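Local atomic coordinates of angiopoietin-related protein 3 (Homo sapiens, PDB entry 6EUA), a protein that raises plasma triglycerides by inhibiting lipoprotein lipase and, through the fibrinogen-like domain described here, mediates endothelial cell adhesion. Residues 42-56 with 210-222. Residues are numbered along the deposited sequence; the frame is centred on the assembly and turned at random.
Sequences DVISGSPWTLIQHRI and SIKSTKMLIHPTD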
loop_
_atom_site.group_PDB
_atom_site.type_symbol
_atom_site.label_atom_id
_atom_site.label_comp_id
_atom_site.label_asym_id
_atom_site.label_seq_id
_atom_site.Cartn_x
_atom_site.Cartn_y
_atom_site.Cartn_z
ATOM N N ASP A 42 -2.578 -6.791 10.476
ATOM C CA ASP A 42 -2.382 -8.002 9.691
ATOM C C ASP A 42 -3.264 -9.098 10.273
ATOM O O ASP A 42 -3.010 -9.588 11.379
ATOM C CB ASP A 42 -0.910 -8.407 9.694
ATOM C CG ASP A 42 -0.524 -9.252 8.490
ATOM O OD1 ASP A 42 -1.388 -9.507 7.616
ATOM O OD2 ASP A 42 0.660 -9.659 8.427
ATOM N N VAL A 43 -4.305 -9.457 9.532
ATOM C CA VAL A 43 -5.237 -10.509 9.921
ATOM C C VAL A 43 -4.693 -11.812 9.370
ATOM O O VAL A 43 -4.443 -11.931 8.165
ATOM C CB VAL A 43 -6.650 -10.225 9.387
ATOM C CG1 VAL A 43 -7.644 -11.301 9.831
ATOM C CG2 VAL A 43 -7.101 -8.842 9.831
ATOM N N ILE A 44 -4.467 -12.774 10.256
ATOM C CA ILE A 44 -3.939 -14.080 9.884
ATOM C C ILE A 44 -4.920 -15.124 10.386
ATOM O O ILE A 44 -5.138 -15.250 11.598
ATOM C CB ILE A 44 -2.525 -14.300 10.431
ATOM C CG1 ILE A 44 -1.631 -13.154 9.967
ATOM C CG2 ILE A 44 -1.945 -15.627 9.969
ATOM C CD1 ILE A 44 -0.318 -13.129 10.664
ATOM N N SER A 45 -5.550 -15.832 9.444
ATOM C CA SER A 45 -6.518 -16.891 9.730
ATOM C C SER A 45 -7.630 -16.403 10.659
ATOM O O SER A 45 -7.972 -17.048 11.652
ATOM C CB SER A 45 -5.823 -18.126 10.301
ATOM O OG SER A 45 -4.822 -18.593 9.412
ATOM N N GLY A 46 -8.189 -15.240 10.333
ATOM C CA GLY A 46 -9.332 -14.720 11.057
ATOM C C GLY A 46 -9.039 -14.029 12.376
ATOM O O GLY A 46 -9.986 -13.570 13.031
ATOM N N SER A 47 -7.775 -13.947 12.792
ATOM C CA SER A 47 -7.360 -13.257 14.013
ATOM C C SER A 47 -6.492 -12.046 13.690
ATOM O O SER A 47 -5.521 -12.178 12.933
ATOM C CB SER A 47 -6.572 -14.221 14.933
ATOM O OG SER A 47 -7.409 -15.205 15.516
ATOM N N PRO A 48 -6.754 -10.877 14.280
ATOM C CA PRO A 48 -5.960 -9.688 13.969
ATOM C C PRO A 48 -4.682 -9.582 14.789
ATOM O O PRO A 48 -4.632 -9.947 15.964
ATOM C CB PRO A 48 -6.911 -8.548 14.347
ATOM C CG PRO A 48 -7.638 -9.110 15.537
ATOM C CD PRO A 48 -7.817 -10.579 15.257
ATOM N N TRP A 49 -3.642 -9.040 14.142
ATOM C CA TRP A 49 -2.355 -8.726 14.757
ATOM C C TRP A 49 -1.973 -7.294 14.403
ATOM O O TRP A 49 -2.351 -6.791 13.340
ATOM C CB TRP A 49 -1.220 -9.685 14.266
ATOM C CG TRP A 49 -1.452 -11.156 14.554
ATOM C CD1 TRP A 49 -2.273 -12.009 13.864
ATOM C CD2 TRP A 49 -0.876 -11.933 15.620
ATOM N NE1 TRP A 49 -2.247 -13.263 14.435
ATOM C CE2 TRP A 49 -1.390 -13.251 15.506
ATOM C CE3 TRP A 49 0.021 -11.645 16.657
ATOM C CZ2 TRP A 49 -1.026 -14.285 16.389
ATOM C CZ3 TRP A 49 0.387 -12.672 17.530
ATOM C CH2 TRP A 49 -0.147 -13.978 17.393
ATOM N N THR A 50 -1.205 -6.638 15.287
ATOM C CA THR A 50 -0.490 -5.417 14.915
ATOM C C THR A 50 0.891 -5.815 14.396
ATOM O O THR A 50 1.664 -6.453 15.117
ATOM C CB THR A 50 -0.350 -4.445 16.096
ATOM O OG1 THR A 50 -1.643 -4.082 16.598
ATOM C CG2 THR A 50 0.396 -3.168 15.661
ATOM N N LEU A 51 1.201 -5.464 13.152
ATOM C CA LEU A 51 2.525 -5.758 12.603
ATOM C C LEU A 51 3.522 -4.725 13.118
ATOM O O LEU A 51 3.346 -3.528 12.878
ATOM C CB LEU A 51 2.487 -5.745 11.075
ATOM C CG LEU A 51 3.742 -6.067 10.259
ATOM C CD1 LEU A 51 4.294 -7.470 10.593
ATOM C CD2 LEU A 51 3.424 -5.983 8.780
ATOM N N ILE A 52 4.563 -5.165 13.832
ATOM C CA ILE A 52 5.534 -4.220 14.382
ATOM C C ILE A 52 6.872 -4.240 13.646
ATOM O O ILE A 52 7.660 -3.296 13.813
ATOM C CB ILE A 52 5.751 -4.432 15.895
ATOM C CG1 ILE A 52 6.349 -5.820 16.176
ATOM C CG2 ILE A 52 4.424 -4.222 16.650
ATOM C CD1 ILE A 52 7.024 -5.928 17.543
ATOM N N GLN A 53 7.147 -5.256 12.824
ATOM C CA GLN A 53 8.385 -5.310 12.063
ATOM C C GLN A 53 8.110 -6.083 10.779
ATOM O O GLN A 53 7.382 -7.079 10.794
ATOM C CB GLN A 53 9.521 -5.979 12.866
ATOM C CG GLN A 53 10.886 -6.018 12.152
ATOM C CD GLN A 53 11.204 -7.344 11.475
ATOM O OE1 GLN A 53 10.327 -8.008 10.922
ATOM N NE2 GLN A 53 12.478 -7.719 11.491
ATOM N N HIS A 54 8.724 -5.649 9.682
ATOM C CA HIS A 54 8.539 -6.312 8.396
ATOM C C HIS A 54 9.800 -6.146 7.568
ATOM O O HIS A 54 10.249 -5.016 7.351
ATOM C CB HIS A 54 7.340 -5.738 7.629
ATOM C CG HIS A 54 6.855 -6.623 6.526
ATOM N ND1 HIS A 54 7.348 -7.894 6.320
ATOM C CD2 HIS A 54 5.924 -6.423 5.560
ATOM C CE1 HIS A 54 6.737 -8.441 5.282
ATOM N NE2 HIS A 54 5.871 -7.567 4.801
ATOM N N ARG A 55 10.366 -7.262 7.106
ATOM C CA ARG A 55 11.532 -7.214 6.240
ATOM C C ARG A 55 11.283 -8.129 5.053
ATOM O O ARG A 55 10.706 -9.204 5.210
ATOM C CB ARG A 55 12.783 -7.619 7.003
ATOM C CG ARG A 55 13.301 -6.557 7.968
ATOM C CD ARG A 55 14.627 -7.048 8.473
ATOM N NE ARG A 55 15.745 -6.446 7.762
ATOM C CZ ARG A 55 16.990 -6.435 8.224
ATOM N NH1 ARG A 55 17.287 -7.048 9.367
ATOM N NH2 ARG A 55 17.938 -5.853 7.518
ATOM N N ILE A 56 11.710 -7.695 3.868
ATOM C CA ILE A 56 11.316 -8.327 2.610
ATOM C C ILE A 56 12.555 -8.678 1.807
ATOM O O ILE A 56 12.774 -9.845 1.471
ATOM C CB ILE A 56 10.393 -7.401 1.790
ATOM C CG1 ILE A 56 9.032 -7.264 2.448
ATOM C CG2 ILE A 56 10.259 -7.909 0.377
ATOM C CD1 ILE A 56 8.252 -6.059 1.923
ATOM N N SER A 210 18.256 -20.062 7.142
ATOM C CA SER A 210 18.485 -18.899 6.288
ATOM C C SER A 210 17.154 -18.190 6.046
ATOM O O SER A 210 16.210 -18.801 5.540
ATOM C CB SER A 210 19.118 -19.336 4.967
ATOM O OG SER A 210 19.471 -18.230 4.152
ATOM N N ILE A 211 17.065 -16.915 6.415
ATOM C CA ILE A 211 15.801 -16.173 6.389
ATOM C C ILE A 211 15.843 -15.110 5.294
ATOM O O ILE A 211 16.778 -14.302 5.234
ATOM C CB ILE A 211 15.494 -15.538 7.756
ATOM C CG1 ILE A 211 15.669 -16.568 8.870
ATOM C CG2 ILE A 211 14.084 -14.950 7.770
ATOM C CD1 ILE A 211 14.732 -17.750 8.774
ATOM N N LYS A 212 14.818 -15.097 4.444
ATOM C CA LYS A 212 14.681 -14.112 3.379
ATOM C C LYS A 212 13.771 -12.950 3.766
ATOM O O LYS A 212 13.993 -11.815 3.321
ATOM C CB LYS A 212 14.139 -14.782 2.102
ATOM C CG LYS A 212 13.634 -13.801 1.044
ATOM C CD LYS A 212 13.308 -14.479 -0.265
ATOM C CE LYS A 212 12.039 -15.313 -0.165
ATOM N NZ LYS A 212 12.103 -16.514 -1.047
ATOM N N SER A 213 12.753 -13.202 4.588
ATOM C CA SER A 213 11.791 -12.173 4.954
ATOM C C SER A 213 11.257 -12.485 6.343
ATOM O O SER A 213 11.160 -13.652 6.735
ATOM C CB SER A 213 10.653 -12.071 3.920
ATOM O OG SER A 213 9.888 -13.260 3.867
ATOM N N THR A 214 10.956 -11.431 7.107
ATOM C CA THR A 214 10.491 -11.580 8.477
ATOM C C THR A 214 9.251 -10.730 8.712
ATOM O O THR A 214 9.082 -9.672 8.102
ATOM C CB THR A 214 11.578 -11.168 9.526
ATOM O OG1 THR A 214 11.841 -9.749 9.449
ATOM C CG2 THR A 214 12.874 -11.952 9.305
ATOM N N LYS A 215 8.397 -11.200 9.620
ATOM C CA LYS A 215 7.350 -10.389 10.219
ATOM C C LYS A 215 7.378 -10.616 11.718
ATOM O O LYS A 215 7.555 -11.748 12.177
ATOM C CB LYS A 215 5.953 -10.750 9.701
ATOM C CG LYS A 215 5.612 -10.263 8.294
ATOM C CD LYS A 215 4.285 -10.861 7.859
ATOM C CE LYS A 215 3.917 -10.487 6.432
ATOM N NZ LYS A 215 2.443 -10.413 6.241
ATOM N N MET A 216 7.177 -9.547 12.479
ATOM C CA MET A 216 6.915 -9.634 13.909
ATOM C C MET A 216 5.548 -9.025 14.177
ATOM O O MET A 216 5.280 -7.893 13.758
ATOM C CB MET A 216 8.014 -8.929 14.712
ATOM C CG MET A 216 9.423 -9.394 14.307
ATOM S SD MET A 216 10.738 -8.683 15.321
ATOM C CE MET A 216 10.290 -9.372 16.908
ATOM N N LEU A 217 4.683 -9.782 14.863
ATOM C CA LEU A 217 3.280 -9.422 15.036
ATOM C C LEU A 217 2.850 -9.601 16.488
ATOM O O LEU A 217 3.197 -10.601 17.115
ATOM C CB LEU A 217 2.380 -10.286 14.139
ATOM C CG LEU A 217 2.638 -10.109 12.639
ATOM C CD1 LEU A 217 3.060 -11.426 12.008
ATOM C CD2 LEU A 217 1.413 -9.516 11.955
ATOM N N ILE A 218 2.040 -8.668 17.004
ATOM C CA ILE A 218 1.565 -8.761 18.384
ATOM C C ILE A 218 0.050 -8.614 18.448
ATOM O O ILE A 218 -0.576 -8.005 17.573
ATOM C CB ILE A 218 2.230 -7.716 19.312
ATOM C CG1 ILE A 218 1.727 -6.299 18.996
ATOM C CG2 ILE A 218 3.750 -7.803 19.214
ATOM C CD1 ILE A 218 2.384 -5.223 19.874
ATOM N N HIS A 219 -0.538 -9.179 19.504
ATOM C CA HIS A 219 -1.938 -8.929 19.831
ATOM C C HIS A 219 -2.151 -9.202 21.316
ATOM O O HIS A 219 -1.392 -9.977 21.911
ATOM C CB HIS A 219 -2.885 -9.772 18.953
ATOM C CG HIS A 219 -2.967 -11.227 19.314
ATOM N ND1 HIS A 219 -3.527 -11.684 20.488
ATOM C CD2 HIS A 219 -2.615 -12.333 18.615
ATOM C CE1 HIS A 219 -3.488 -13.005 20.510
ATOM N NE2 HIS A 219 -2.935 -13.424 19.387
ATOM N N PRO A 220 -3.122 -8.546 21.950
ATOM C CA PRO A 220 -3.357 -8.780 23.380
ATOM C C PRO A 220 -3.754 -10.213 23.678
ATOM O O PRO A 220 -4.328 -10.915 22.842
ATOM C CB PRO A 220 -4.503 -7.815 23.720
ATOM C CG PRO A 220 -5.131 -7.482 22.420
ATOM C CD PRO A 220 -4.013 -7.504 21.412
ATOM N N THR A 221 -3.441 -10.638 24.908
ATOM C CA THR A 221 -3.868 -11.954 25.373
ATOM C C THR A 221 -5.379 -12.016 25.545
ATOM O O THR A 221 -6.017 -12.999 25.147
ATOM C CB THR A 221 -3.167 -12.297 26.682
ATOM O OG1 THR A 221 -1.827 -12.708 26.397
ATOM C CG2 THR A 221 -3.888 -13.420 27.389
ATOM N N ASP A 222 -5.967 -10.981 26.130
ATOM C CA ASP A 222 -7.415 -10.901 26.238
ATOM C C ASP A 222 -7.877 -9.517 25.794
ATOM O O ASP A 222 -9.061 -9.289 25.556
ATOM C CB ASP A 222 -7.868 -11.199 27.670
ATOM C CG ASP A 222 -9.364 -11.434 27.775
ATOM O OD1 ASP A 222 -9.969 -11.936 26.801
ATOM O OD2 ASP A 222 -9.935 -11.114 28.840
#
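Thr50 and Ile218 exchange backbone hydrogen bonds in both directions, and Arg55 and Thr214 do the same further along, pairing strands 47-55 and 213-220 in antiparallel fashion. Midway, Ile52 and Gln53 stand opposite the single Met216, a classic beta bulge: Met216 O takes a bond from Ile52 N at 2.8 Å and a weak one from Gln53 N, while Met216 N donates to Gln53 O at 3.0 Å. Thr214 O also serves two donors, Arg55 N and His54 ND1 (3.1 Å), which arrive from opposite faces of the carbonyl plane; the oxygen lies near the imidazole plane, fixing the ring's rotation. On the other side of the sheet, Thr214 OG1 donates to Gln53 OE1 at 2.7 Å, in the carbonyl plane on a lone pair, while Gln53 NE2 is satisfied by Asn181. Thr50 OG1, by contrast, is buried without a partner. Through this pairing, strand 213-220, last in the fibrinogen C-terminal domain, joins strand 47-55 to strand 96-104 within one antiparallel sheet. Lys215 extends past His54 to bring NZ within 2.9 Å of Asp42 OD2 on its syn side, a salt bridge; Asp42 OD1 is taken by Ser24 and by Arg75 of a second subunit. Leu217 wedges CD2 against Asp42 CB and Trp49 CB. With CG beside its backbone N (chi1 -60°), Trp49 brings CE3 within 3.7 Å of Leu217 CB on one side of the indole plane and offers the opposite face to His219, whose CD2 edge stands 3.2 Å from CH2 of Trp49 in an edge-to-face pair with planes at 65°. An alanine in place of Trp49 would probably leave the His219 edge without its aromatic face and open a gap beside Leu217. His219 ND1 donates to Pro220 O.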